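Side-chain contacts in peptidase S9 prolyl oligopeptidase catalytic domain-containing protein (Pyrococcus horikoshii, PDB 4HXF), which probably cleaves peptides as a serine protease of the prolyl oligopeptidase family, pairing a beta-propeller with an alpha/beta-hydrolase domain in a self-compartmentalizing hexamer: residues D142-F147 and P171-G176; T152-I157 and I183-P188; R228-G233 and G272-T277; I246-Y249 and G255-D258; K357-E362 and N414-N419. All coordinates share one frame; numbering follows the deposited sequence.

Interaction 1: residues D142-F147 and P171-G176; sequences DNMGFF and PRFSSG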
# COMPACT_ATOMS: atom_id res chain seq x y z
N ASP A 142 -21.03 -29.49 2.72
CA ASP A 142 -19.67 -29.56 3.28
C ASP A 142 -18.61 -29.36 2.22
O ASP A 142 -18.66 -29.99 1.17
CB ASP A 142 -19.47 -30.95 3.97
CG ASP A 142 -18.18 -30.99 4.77
OD1 ASP A 142 -18.15 -30.25 5.75
OD2 ASP A 142 -17.22 -31.60 4.23
N ASN A 143 -17.64 -28.52 2.54
CA ASN A 143 -16.49 -28.26 1.66
C ASN A 143 -16.88 -27.49 0.39
O ASN A 143 -16.05 -27.31 -0.51
CB ASN A 143 -15.75 -29.51 1.24
CG ASN A 143 -14.23 -29.21 1.00
OD1 ASN A 143 -13.65 -28.32 1.61
ND2 ASN A 143 -13.66 -29.93 0.08
N MET A 144 -18.08 -26.95 0.36
CA MET A 144 -18.59 -26.13 -0.74
C MET A 144 -19.13 -24.82 -0.26
O MET A 144 -19.08 -23.88 -1.03
CB MET A 144 -19.69 -26.85 -1.50
CG MET A 144 -19.21 -28.07 -2.16
SD MET A 144 -20.40 -28.97 -3.07
CE MET A 144 -19.24 -30.22 -3.69
N GLY A 145 -19.74 -24.73 0.94
CA GLY A 145 -20.27 -23.55 1.54
C GLY A 145 -21.81 -23.46 1.44
O GLY A 145 -22.52 -24.48 1.14
N PHE A 146 -22.34 -22.28 1.60
CA PHE A 146 -23.78 -22.04 1.32
C PHE A 146 -23.98 -22.08 -0.19
O PHE A 146 -23.23 -21.43 -0.95
CB PHE A 146 -24.30 -20.73 1.89
CG PHE A 146 -24.41 -20.71 3.36
CD1 PHE A 146 -23.33 -20.34 4.16
CD2 PHE A 146 -25.57 -21.16 3.98
CE1 PHE A 146 -23.42 -20.29 5.55
CE2 PHE A 146 -25.66 -21.17 5.37
CZ PHE A 146 -24.60 -20.67 6.17
N PHE A 147 -25.01 -22.80 -0.64
CA PHE A 147 -25.22 -22.83 -2.07
C PHE A 147 -25.64 -21.53 -2.70
O PHE A 147 -25.30 -21.27 -3.85
CB PHE A 147 -26.24 -23.95 -2.42
CG PHE A 147 -25.63 -25.35 -2.50
CD1 PHE A 147 -26.20 -26.45 -1.84
CD2 PHE A 147 -24.60 -25.57 -3.36
CE1 PHE A 147 -25.69 -27.69 -2.01
CE2 PHE A 147 -24.07 -26.85 -3.57
CZ PHE A 147 -24.65 -27.93 -2.91
N PRO A 171 -28.95 -27.85 -13.08
CA PRO A 171 -29.06 -27.81 -11.61
C PRO A 171 -27.81 -28.10 -10.83
O PRO A 171 -26.83 -28.66 -11.41
CB PRO A 171 -30.14 -28.92 -11.36
CG PRO A 171 -30.90 -28.95 -12.63
CD PRO A 171 -29.86 -28.80 -13.72
N ARG A 172 -27.72 -27.61 -9.56
CA ARG A 172 -26.57 -27.84 -8.69
C ARG A 172 -26.29 -29.37 -8.63
O ARG A 172 -27.25 -30.20 -8.76
CB ARG A 172 -26.74 -27.22 -7.19
CG ARG A 172 -27.74 -27.86 -6.37
CD ARG A 172 -27.82 -27.08 -5.01
NE ARG A 172 -28.50 -25.88 -5.32
CZ ARG A 172 -29.14 -25.14 -4.40
NH1 ARG A 172 -29.11 -25.54 -3.20
NH2 ARG A 172 -29.80 -24.09 -4.73
N PHE A 173 -25.03 -29.69 -8.46
CA PHE A 173 -24.53 -31.04 -8.32
C PHE A 173 -24.69 -31.86 -9.60
O PHE A 173 -24.76 -33.07 -9.52
CB PHE A 173 -25.25 -31.67 -7.11
CG PHE A 173 -24.45 -31.79 -5.90
CD1 PHE A 173 -24.18 -33.02 -5.36
CD2 PHE A 173 -23.92 -30.69 -5.32
CE1 PHE A 173 -23.39 -33.12 -4.22
CE2 PHE A 173 -23.18 -30.78 -4.16
CZ PHE A 173 -22.98 -31.99 -3.62
N SER A 174 -24.63 -31.23 -10.77
CA SER A 174 -24.54 -31.90 -12.03
C SER A 174 -23.10 -32.12 -12.40
O SER A 174 -22.15 -31.46 -11.90
CB SER A 174 -25.30 -31.17 -13.13
OG SER A 174 -26.72 -31.06 -12.83
N SER A 175 -22.86 -33.10 -13.24
CA SER A 175 -21.51 -33.39 -13.70
C SER A 175 -21.52 -33.66 -15.22
O SER A 175 -22.56 -33.88 -15.84
CB SER A 175 -20.86 -34.55 -12.93
OG SER A 175 -21.56 -35.69 -13.19
N GLY A 176 -20.36 -33.65 -15.85
CA GLY A 176 -20.22 -33.83 -17.30
C GLY A 176 -18.92 -34.39 -17.68
O GLY A 176 -17.95 -34.03 -17.09

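Interaction 2: residues T152-I157 and I183-P188; sequences TTFWVI and IVVSVP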
# COMPACT_ATOMS: atom_id res chain seq x y z
N THR A 152 -24.85 -25.49 -11.78
CA THR A 152 -23.67 -26.01 -12.42
C THR A 152 -23.48 -25.36 -13.79
O THR A 152 -24.44 -25.25 -14.55
CB THR A 152 -23.83 -27.55 -12.62
OG1 THR A 152 -24.20 -28.14 -11.32
CG2 THR A 152 -22.44 -28.12 -13.07
N THR A 153 -22.23 -25.02 -14.12
CA THR A 153 -21.89 -24.45 -15.41
C THR A 153 -20.97 -25.35 -16.16
O THR A 153 -20.08 -25.98 -15.58
CB THR A 153 -21.23 -23.01 -15.19
OG1 THR A 153 -19.93 -23.21 -14.53
CG2 THR A 153 -22.19 -22.08 -14.44
N PHE A 154 -21.19 -25.40 -17.44
CA PHE A 154 -20.43 -26.22 -18.33
C PHE A 154 -19.88 -25.36 -19.45
O PHE A 154 -20.67 -24.57 -20.05
CB PHE A 154 -21.26 -27.32 -18.97
CG PHE A 154 -21.83 -28.33 -17.98
CD1 PHE A 154 -22.96 -28.02 -17.21
CD2 PHE A 154 -21.20 -29.50 -17.79
CE1 PHE A 154 -23.44 -28.93 -16.30
CE2 PHE A 154 -21.71 -30.43 -16.86
CZ PHE A 154 -22.80 -30.10 -16.10
N TRP A 155 -18.55 -25.37 -19.62
CA TRP A 155 -17.92 -24.55 -20.64
C TRP A 155 -17.10 -25.42 -21.54
O TRP A 155 -16.23 -26.16 -21.07
CB TRP A 155 -16.97 -23.52 -20.02
CG TRP A 155 -17.56 -22.48 -19.07
CD1 TRP A 155 -18.82 -22.06 -18.94
CD2 TRP A 155 -16.79 -21.55 -18.22
NE1 TRP A 155 -18.93 -21.09 -17.97
CE2 TRP A 155 -17.76 -20.72 -17.53
CE3 TRP A 155 -15.43 -21.36 -17.94
CZ2 TRP A 155 -17.38 -19.74 -16.56
CZ3 TRP A 155 -15.06 -20.37 -16.98
CH2 TRP A 155 -16.02 -19.59 -16.32
N VAL A 156 -17.23 -25.27 -22.83
CA VAL A 156 -16.27 -25.87 -23.77
C VAL A 156 -15.30 -24.74 -24.17
O VAL A 156 -15.69 -23.68 -24.70
CB VAL A 156 -16.95 -26.38 -24.99
CG1 VAL A 156 -15.94 -26.93 -26.00
CG2 VAL A 156 -18.06 -27.44 -24.59
N ILE A 157 -14.03 -24.99 -23.91
CA ILE A 157 -12.96 -24.02 -24.12
C ILE A 157 -12.05 -24.45 -25.24
O ILE A 157 -11.49 -25.56 -25.26
CB ILE A 157 -12.12 -23.82 -22.84
CG1 ILE A 157 -12.97 -23.39 -21.63
CG2 ILE A 157 -10.98 -22.77 -23.00
CD1 ILE A 157 -12.29 -23.72 -20.32
N ILE A 183 -21.19 -34.39 -25.01
CA ILE A 183 -20.97 -34.33 -23.62
C ILE A 183 -22.09 -35.15 -22.89
O ILE A 183 -23.27 -34.99 -23.20
CB ILE A 183 -21.01 -32.89 -23.09
CG1 ILE A 183 -19.89 -32.04 -23.76
CG2 ILE A 183 -20.86 -32.82 -21.58
CD1 ILE A 183 -20.09 -30.54 -23.52
N VAL A 184 -21.68 -36.07 -22.01
CA VAL A 184 -22.65 -36.85 -21.18
C VAL A 184 -22.83 -36.09 -19.89
O VAL A 184 -21.86 -35.81 -19.13
CB VAL A 184 -22.19 -38.29 -20.90
CG1 VAL A 184 -23.29 -39.08 -20.21
CG2 VAL A 184 -21.84 -39.01 -22.18
N VAL A 185 -24.06 -35.71 -19.65
CA VAL A 185 -24.41 -34.84 -18.55
C VAL A 185 -25.25 -35.56 -17.53
O VAL A 185 -26.31 -36.05 -17.89
CB VAL A 185 -25.12 -33.53 -18.98
CG1 VAL A 185 -25.46 -32.57 -17.82
CG2 VAL A 185 -24.21 -32.78 -20.11
N SER A 186 -24.80 -35.63 -16.27
CA SER A 186 -25.54 -36.36 -15.20
C SER A 186 -26.11 -35.33 -14.24
O SER A 186 -25.34 -34.49 -13.71
CB SER A 186 -24.62 -37.37 -14.48
OG SER A 186 -24.03 -38.27 -15.41
N VAL A 187 -27.45 -35.34 -14.05
CA VAL A 187 -28.14 -34.28 -13.31
C VAL A 187 -28.94 -35.01 -12.21
O VAL A 187 -29.66 -35.95 -12.47
CB VAL A 187 -29.12 -33.52 -14.22
CG1 VAL A 187 -29.93 -32.52 -13.44
CG2 VAL A 187 -28.35 -32.88 -15.44
N PRO A 188 -28.88 -34.52 -10.98
CA PRO A 188 -29.72 -35.16 -9.97
C PRO A 188 -31.19 -35.13 -10.36
O PRO A 188 -31.72 -34.10 -10.82
CB PRO A 188 -29.43 -34.32 -8.72
CG PRO A 188 -28.11 -33.69 -8.90
CD PRO A 188 -28.10 -33.40 -10.41

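Interaction 3: residues R228-G233 and G272-T277; sequences RILLYG and GKVYFT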
# COMPACT_ATOMS: atom_id res chain seq x y z
N ARG A 228 -17.85 -46.35 -25.70
CA ARG A 228 -18.60 -46.83 -24.59
C ARG A 228 -18.52 -45.82 -23.43
O ARG A 228 -17.42 -45.26 -23.14
CB ARG A 228 -17.95 -48.15 -24.11
CG ARG A 228 -18.09 -49.40 -25.00
CD ARG A 228 -16.90 -50.33 -24.73
NE ARG A 228 -15.67 -49.82 -25.38
CZ ARG A 228 -15.33 -50.04 -26.67
NH1 ARG A 228 -16.09 -50.75 -27.47
NH2 ARG A 228 -14.23 -49.53 -27.18
N ILE A 229 -19.62 -45.70 -22.72
CA ILE A 229 -19.68 -44.86 -21.53
C ILE A 229 -19.57 -45.74 -20.30
O ILE A 229 -20.25 -46.77 -20.21
CB ILE A 229 -20.95 -44.07 -21.45
CG1 ILE A 229 -21.14 -43.18 -22.69
CG2 ILE A 229 -21.05 -43.23 -20.13
CD1 ILE A 229 -22.50 -42.49 -22.85
N LEU A 230 -18.73 -45.33 -19.34
CA LEU A 230 -18.64 -46.03 -18.06
C LEU A 230 -19.50 -45.35 -17.02
O LEU A 230 -19.43 -44.13 -16.80
CB LEU A 230 -17.15 -45.97 -17.63
CG LEU A 230 -16.73 -46.87 -16.46
CD1 LEU A 230 -16.89 -48.41 -16.67
CD2 LEU A 230 -15.28 -46.50 -15.99
N LEU A 231 -20.34 -46.15 -16.39
CA LEU A 231 -21.35 -45.72 -15.46
C LEU A 231 -21.01 -46.27 -14.07
O LEU A 231 -20.55 -47.44 -13.96
CB LEU A 231 -22.74 -46.22 -15.92
CG LEU A 231 -23.27 -45.72 -17.30
CD1 LEU A 231 -24.53 -46.55 -17.71
CD2 LEU A 231 -23.59 -44.21 -17.24
N TYR A 232 -21.32 -45.48 -13.08
CA TYR A 232 -20.99 -45.78 -11.68
C TYR A 232 -22.18 -45.71 -10.82
O TYR A 232 -22.81 -44.64 -10.73
CB TYR A 232 -19.94 -44.77 -11.18
CG TYR A 232 -19.45 -45.09 -9.77
CD1 TYR A 232 -18.38 -45.99 -9.52
CD2 TYR A 232 -20.01 -44.43 -8.70
CE1 TYR A 232 -17.96 -46.26 -8.22
CE2 TYR A 232 -19.58 -44.64 -7.43
CZ TYR A 232 -18.55 -45.57 -7.19
OH TYR A 232 -18.10 -45.77 -5.87
N GLY A 233 -22.53 -46.87 -10.18
CA GLY A 233 -23.64 -46.91 -9.28
C GLY A 233 -24.37 -48.22 -9.48
O GLY A 233 -23.75 -49.24 -9.49
N GLY A 272 -11.60 -49.74 -24.37
CA GLY A 272 -12.47 -50.88 -24.02
C GLY A 272 -12.08 -51.75 -22.81
O GLY A 272 -12.91 -52.65 -22.40
N LYS A 273 -10.89 -51.45 -22.17
CA LYS A 273 -10.51 -52.11 -20.86
C LYS A 273 -10.86 -51.17 -19.74
O LYS A 273 -10.73 -49.98 -19.88
CB LYS A 273 -9.01 -52.40 -20.77
CG LYS A 273 -8.43 -53.08 -21.99
CD LYS A 273 -6.98 -53.48 -21.71
CE LYS A 273 -6.39 -54.23 -22.94
NZ LYS A 273 -5.56 -55.43 -22.59
N VAL A 274 -11.28 -51.77 -18.63
CA VAL A 274 -11.62 -50.99 -17.46
C VAL A 274 -10.64 -51.32 -16.33
O VAL A 274 -10.44 -52.50 -15.92
CB VAL A 274 -13.04 -51.29 -17.00
CG1 VAL A 274 -13.43 -50.51 -15.70
CG2 VAL A 274 -14.04 -50.97 -18.15
N TYR A 275 -10.13 -50.27 -15.77
CA TYR A 275 -9.27 -50.41 -14.58
C TYR A 275 -10.07 -49.89 -13.40
O TYR A 275 -10.70 -48.86 -13.51
CB TYR A 275 -8.01 -49.52 -14.74
CG TYR A 275 -7.10 -50.08 -15.85
CD1 TYR A 275 -7.28 -49.71 -17.13
CD2 TYR A 275 -6.16 -50.96 -15.54
CE1 TYR A 275 -6.47 -50.23 -18.13
CE2 TYR A 275 -5.28 -51.46 -16.53
CZ TYR A 275 -5.45 -51.03 -17.81
OH TYR A 275 -4.65 -51.57 -18.87
N PHE A 276 -10.00 -50.60 -12.28
CA PHE A 276 -10.83 -50.22 -11.17
C PHE A 276 -10.26 -50.75 -9.85
O PHE A 276 -9.56 -51.73 -9.83
CB PHE A 276 -12.25 -50.77 -11.41
CG PHE A 276 -12.39 -52.25 -11.35
CD1 PHE A 276 -12.23 -52.99 -12.51
CD2 PHE A 276 -12.75 -52.89 -10.18
CE1 PHE A 276 -12.38 -54.34 -12.47
CE2 PHE A 276 -12.92 -54.26 -10.17
CZ PHE A 276 -12.72 -55.00 -11.32
N THR A 277 -10.64 -50.10 -8.77
CA THR A 277 -10.29 -50.52 -7.47
C THR A 277 -11.51 -50.92 -6.67
O THR A 277 -12.62 -50.41 -6.92
CB THR A 277 -9.59 -49.39 -6.68
OG1 THR A 277 -10.28 -48.13 -6.86
CG2 THR A 277 -8.12 -49.22 -7.29

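Interaction 4: residues I246-Y249 and G255-D258; sequences IYIY and GILD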
# COMPACT_ATOMS: atom_id res chain seq x y z
N ILE A 246 -19.93 -50.80 -11.45
CA ILE A 246 -19.65 -50.15 -12.74
C ILE A 246 -20.27 -50.99 -13.91
O ILE A 246 -20.37 -52.24 -13.87
CB ILE A 246 -18.12 -49.94 -12.97
CG1 ILE A 246 -17.39 -51.26 -12.83
CG2 ILE A 246 -17.67 -48.76 -12.11
CD1 ILE A 246 -15.87 -51.10 -12.91
N TYR A 247 -20.66 -50.28 -14.95
CA TYR A 247 -21.35 -50.76 -16.11
C TYR A 247 -20.80 -50.07 -17.36
O TYR A 247 -20.38 -48.89 -17.29
CB TYR A 247 -22.84 -50.42 -16.06
CG TYR A 247 -23.53 -50.91 -14.84
CD1 TYR A 247 -24.21 -52.08 -14.87
CD2 TYR A 247 -23.49 -50.21 -13.67
CE1 TYR A 247 -24.79 -52.59 -13.71
CE2 TYR A 247 -24.07 -50.65 -12.55
CZ TYR A 247 -24.69 -51.88 -12.56
OH TYR A 247 -25.26 -52.32 -11.39
N ILE A 248 -20.74 -50.82 -18.44
CA ILE A 248 -20.36 -50.27 -19.76
C ILE A 248 -21.65 -50.06 -20.51
O ILE A 248 -22.50 -50.97 -20.61
CB ILE A 248 -19.38 -51.24 -20.49
CG1 ILE A 248 -17.98 -51.18 -19.77
CG2 ILE A 248 -19.28 -50.90 -21.99
CD1 ILE A 248 -17.06 -52.38 -20.20
N TYR A 249 -21.81 -48.88 -21.09
CA TYR A 249 -22.97 -48.57 -21.89
C TYR A 249 -22.56 -48.24 -23.33
O TYR A 249 -21.87 -47.28 -23.58
CB TYR A 249 -23.77 -47.47 -21.27
CG TYR A 249 -24.94 -47.04 -22.13
CD1 TYR A 249 -26.03 -47.89 -22.36
CD2 TYR A 249 -24.99 -45.76 -22.62
CE1 TYR A 249 -27.11 -47.46 -23.11
CE2 TYR A 249 -26.04 -45.34 -23.35
CZ TYR A 249 -27.08 -46.18 -23.60
OH TYR A 249 -28.08 -45.66 -24.35
N GLY A 255 -23.22 -54.81 -16.88
CA GLY A 255 -22.55 -54.92 -15.58
C GLY A 255 -21.28 -55.67 -15.90
O GLY A 255 -21.27 -56.55 -16.71
N ILE A 256 -20.16 -55.27 -15.35
CA ILE A 256 -19.02 -56.09 -15.52
C ILE A 256 -18.53 -56.74 -14.19
O ILE A 256 -17.72 -57.65 -14.26
CB ILE A 256 -17.93 -55.37 -16.30
CG1 ILE A 256 -17.54 -54.14 -15.51
CG2 ILE A 256 -18.37 -55.11 -17.78
CD1 ILE A 256 -16.67 -53.19 -16.28
N LEU A 257 -19.12 -56.36 -13.05
CA LEU A 257 -18.85 -56.97 -11.73
C LEU A 257 -20.14 -57.52 -11.08
O LEU A 257 -20.38 -57.41 -9.86
CB LEU A 257 -18.29 -55.95 -10.76
CG LEU A 257 -17.16 -55.16 -11.28
CD1 LEU A 257 -16.76 -54.19 -10.18
CD2 LEU A 257 -16.01 -56.07 -11.80
N ASP A 258 -21.03 -58.05 -11.91
CA ASP A 258 -22.36 -58.51 -11.42
C ASP A 258 -22.20 -59.61 -10.29
O ASP A 258 -23.04 -59.78 -9.41
CB ASP A 258 -23.23 -59.11 -12.58
CG ASP A 258 -23.99 -58.04 -13.47
OD1 ASP A 258 -24.24 -56.88 -13.02
OD2 ASP A 258 -24.39 -58.43 -14.61
O HOH W 1 -20.99 -54.34 -12.47

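Interaction 5: residues K357-E362 and N414-N419; sequences KSIDLE and NPRGSN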
# COMPACT_ATOMS: atom_id res chain seq x y z
N LYS A 357 -15.02 -62.92 17.04
CA LYS A 357 -16.43 -63.18 16.86
C LYS A 357 -17.24 -62.09 17.56
O LYS A 357 -16.94 -61.64 18.63
CB LYS A 357 -16.78 -64.57 17.39
CG LYS A 357 -16.11 -65.71 16.60
CD LYS A 357 -16.18 -67.00 17.37
CE LYS A 357 -15.40 -68.09 16.65
NZ LYS A 357 -14.39 -67.42 15.77
N SER A 358 -18.34 -61.73 16.92
CA SER A 358 -19.27 -60.80 17.50
C SER A 358 -20.69 -61.16 17.12
O SER A 358 -21.11 -60.92 16.00
CB SER A 358 -18.93 -59.40 17.06
OG SER A 358 -19.80 -58.50 17.76
N ILE A 359 -21.41 -61.66 18.11
CA ILE A 359 -22.85 -62.00 17.96
C ILE A 359 -22.82 -63.18 16.92
O ILE A 359 -22.21 -64.24 17.19
CB ILE A 359 -23.78 -60.80 17.63
CG1 ILE A 359 -23.55 -59.63 18.63
CG2 ILE A 359 -25.28 -61.25 17.67
CD1 ILE A 359 -24.38 -58.39 18.27
N ASP A 360 -23.35 -62.91 15.74
CA ASP A 360 -23.49 -63.81 14.62
C ASP A 360 -22.37 -63.72 13.57
O ASP A 360 -22.41 -64.43 12.64
CB ASP A 360 -24.89 -63.59 13.94
CG ASP A 360 -25.16 -62.13 13.48
OD1 ASP A 360 -24.57 -61.19 14.02
OD2 ASP A 360 -26.03 -61.95 12.59
N LEU A 361 -21.35 -62.87 13.73
CA LEU A 361 -20.39 -62.65 12.66
C LEU A 361 -18.97 -62.88 13.17
O LEU A 361 -18.74 -62.87 14.34
CB LEU A 361 -20.48 -61.20 12.20
CG LEU A 361 -21.76 -60.74 11.47
CD1 LEU A 361 -21.76 -59.27 11.11
CD2 LEU A 361 -21.92 -61.67 10.24
N GLU A 362 -18.07 -63.06 12.24
CA GLU A 362 -16.61 -63.00 12.48
C GLU A 362 -16.07 -61.77 11.78
O GLU A 362 -16.42 -61.51 10.63
CB GLU A 362 -15.90 -64.30 12.06
CG GLU A 362 -14.41 -64.31 12.43
CD GLU A 362 -13.70 -65.64 12.14
OE1 GLU A 362 -12.81 -65.63 11.25
OE2 GLU A 362 -14.17 -66.66 12.68
N ASN A 414 -13.40 -53.17 12.02
CA ASN A 414 -14.45 -52.82 11.04
C ASN A 414 -15.78 -53.45 11.49
O ASN A 414 -16.06 -54.64 11.22
CB ASN A 414 -14.05 -53.31 9.65
CG ASN A 414 -13.08 -52.39 8.94
OD1 ASN A 414 -13.14 -51.16 9.15
ND2 ASN A 414 -12.19 -52.93 8.05
N PRO A 415 -16.60 -52.68 12.21
CA PRO A 415 -17.87 -53.30 12.70
C PRO A 415 -18.81 -53.45 11.52
O PRO A 415 -18.59 -52.86 10.42
CB PRO A 415 -18.42 -52.25 13.65
CG PRO A 415 -17.77 -51.01 13.25
CD PRO A 415 -16.40 -51.28 12.66
N ARG A 416 -19.89 -54.20 11.69
CA ARG A 416 -20.93 -54.18 10.68
C ARG A 416 -21.42 -52.75 10.42
O ARG A 416 -21.38 -51.85 11.26
CB ARG A 416 -22.11 -55.10 11.11
CG ARG A 416 -23.04 -54.50 12.23
CD ARG A 416 -23.87 -55.61 12.85
NE ARG A 416 -23.00 -56.50 13.61
CZ ARG A 416 -23.23 -57.76 13.88
NH1 ARG A 416 -24.38 -58.35 13.53
NH2 ARG A 416 -22.35 -58.46 14.53
N GLY A 417 -21.66 -52.56 9.13
CA GLY A 417 -21.86 -51.25 8.56
C GLY A 417 -20.65 -50.78 7.75
O GLY A 417 -20.82 -49.88 6.90
N SER A 418 -19.44 -51.28 8.01
CA SER A 418 -18.24 -50.84 7.33
C SER A 418 -18.28 -51.23 5.86
O SER A 418 -18.92 -52.27 5.45
CB SER A 418 -17.03 -51.47 7.92
OG SER A 418 -16.82 -51.16 9.31
N ASN A 419 -17.56 -50.47 5.07
CA ASN A 419 -17.17 -50.92 3.72
C ASN A 419 -16.14 -52.00 3.75
O ASN A 419 -15.49 -52.25 4.75
CB ASN A 419 -16.63 -49.72 2.90
CG ASN A 419 -17.05 -49.79 1.43
OD1 ASN A 419 -17.42 -50.86 0.93
ND2 ASN A 419 -17.08 -48.63 0.78

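Interaction 1: residues D142-F147 and P171-G176
The guanidinium of Arg-172, resting against Phe-147, is gripped from outside the contact: NH2 makes a salt bridge to Glu-134, and NE gives a weak hydrogen bond to the carbonyl O of Glu-150. Arg-172 CD lies over the middle of the Phe-147 ring, 3.6 Å from its centroid, a CH-pi contact; beyond it the chain bends at chi3 (74°), turning the guanidinium toward the base of the ring, with Arg-172 NH1 3.3 Å from Phe-147 CD1. Arg-172 and Phe-173 are the central residues of a type II turn, Pro-171 to Ser-174, which links strand 163-171 to strand 175-179 and so passes the chain from one propeller blade to the next. Ser-174 OG donates to Pro-171 O (2.8 Å). Phe-173 sends CE2 to the edge of the Phe-147 ring, in its plane and 3.4 Å from CZ; the two rings meet rim to rim with planes at 83°. From the beta bulge of Met-144 and Gly-145 opposite Phe-141, the extended methionine brings SD to 3.5 Å from Phe-173 CE2, an oblique Met-aromatic contact. Phe-173 also packs edge-to-face with Tyr-196.

Interaction 2: residues T152-I157 and I183-P188
Phe-154 turns CG anti to its own carbonyl carbon (chi1 -64°), which aims the ring across the gap between two sheets, while Val-185 carries CG1 anti to its backbone N (-178°) and pushes that methyl out to meet it. The two side chains come from opposite directions. The far end of the ring touches the methyl obliquely, Phe-154 CZ lying 4.0 Å from Val-185 CG1. Two residues further along the first strand, Val-156 and Ile-183 slide past one another, and only their outer methyls meet, Val-156 CG2 to Ile-183 CD1 at 3.9 Å. The alpha carbons of these pairs are more than 9 Å apart, so side chains alone bridge the space. Strands 151-158 and 182-188 belong to neighbouring four-stranded antiparallel sheets, consecutive blades of the beta-propeller, and the contact is part of the apolar layer between them. All four residues are buried, and the contacts are of van der Waals length without being tight. The layer goes on around them: the Phe-154 ring stacks with that of Phe-168 on the next strand of its own blade and also touches Val-121. Trp-178 packs against both Val-156 and Ile-183, bringing the edge strand 175-179 of the second blade into the same layer.

Interaction 3: residues R228-G233 and G272-T277
The flat guanidinium of Arg-228 meets the backbone of Gly-272 obliquely, with NE 3.6 Å from Gly-272 CA and NH2 3.9 Å from Gly-272 N. What draws the two together is Asp-225: its OD2 takes the salt bridge from Arg-228 NE and a hydrogen bond from Gly-272 N, so one carboxylate oxygen pins both sides of the contact. A bend at chi3 (-76°) curls the arginine head back to that oxygen. Gly-272 has a positive phi (66°), and its backbone passes close beside the guanidinium. Deeper in, the contact becomes purely apolar. Leu-230 and Val-274 reach toward each other tip to tip, Leu-230 CD1 fitting against both valine methyls, 4.1 Å from Val-274 CG2 and 4.2 Å from Val-274 CG1. The contact thus grades from a charged, partly exposed end to a buried one. Strand 229-232 is the second strand of its four-stranded propeller blade and strand 273-280 the second of the next. Around the junction Leu-230 also packs on Ile-222 of strand 219-224 and Ala-267 of strand 264-270, while Val-274 leans on Ile-246 of strand 245-249 and on Ile-256 in the loop after strand 253-255.

Interaction 4: residues I246-Y249 and G255-D258
From the CB of Ile-256, the gamma carbons diverge over two isoleucines of the neighbouring strand. CG1 lies between the backbone N and the carbonyl carbon (chi1 61°) and so passes over the backbone of Ile-246, 3.8 Å from its carbonyl O and 3.9 Å from its CG1. At the tip, CD1 sits between Ile-246 CG1 and Ile-248 CD1, 4.0 Å from each. The branch CG2 meets the same Ile-248 CD1 at 3.9 Å. Beneath, Ile-246 O receives a weak but straight bond from Ile-256 N (3.4 Å) and a shorter one from a water (2.6 Å), which in turn accepts from Leu-257 N. On the other side of the sheet the Tyr-247 ring leans obliquely on Gly-255, with CD1 3.4 Å from the glycine CA. Tyr-247 and Gly-255 form an antiparallel non-hydrogen-bonded pair, where strand 253-255 closes the outer edge of a four-stranded propeller blade and the chain peels off toward the next blade.

Interaction 5: residues K357-E362 and N414-N419
Arg-416 is held closely around its guanidinium. Leu-361 lays CD1 over the centre of one face, 3.5 Å from CZ. At the edge, Arg-416 NH1 gives a nearly straight bond (172°) to Asp-360 OD1 at 2.9 Å, taken on the syn lone pair, with carboxylate and guanidinium almost coplanar: a salt bridge. Arg-416 NH2 reaches Ser-358 O less well, at 3.1 Å and 127°, a weak bond; that oxygen also accepts from Leu-361 N, closing the type II' turn of the hairpin. The outer flank is looser. Over the opposite face Ile-359 CD1 stands further off, and the CB of this exposed residue comes no nearer than 4.1 Å to Arg-416 NH2. The carboxylate of Asp-360 is likewise at the surface, though its OD2 is paired with Arg-428. A bend at chi3 (68°) lets the arginine reach the hairpin from its own type II turn, Pro-415 to Ser-418, which Ser-418 OG and N secure on Pro-415 O. The hairpin joins strands 352-358 and 361-368 at the edge of the alpha/beta-hydrolase sheet. Arg-416 NH2 also forms a salt bridge with Asp-440 of helix 436-451. Two arginines and two aspartates thus alternate in a small charge network, which would be expected to keep both carboxylates ionised and tie the hairpin to that helix.

How the interactions relate
Four of the contacts lie in the beta-propeller and one in the hydrolase domain. Interactions 1 and 2 touch, their centres about 13 Å apart, and their segments alternate along the chain; interaction 2 joins two blades, and interaction 1 packs the excursion holding strand 145-146 against the turn that passes between them. Interaction 2 meets interaction 3 through Val-184 and Ile-229, linking the blade of strand 182-188 to that of strand 229-232, the next along the chain. Interaction 4 is nested within the loop closed by interaction 3, centres about 7 Å apart, and they share a sheet. Interaction 5 comes last, its centre about 41 Å from that of interaction 2, and ties the hairpin at the hydrolase sheet's edge to the loop after strand 409-413.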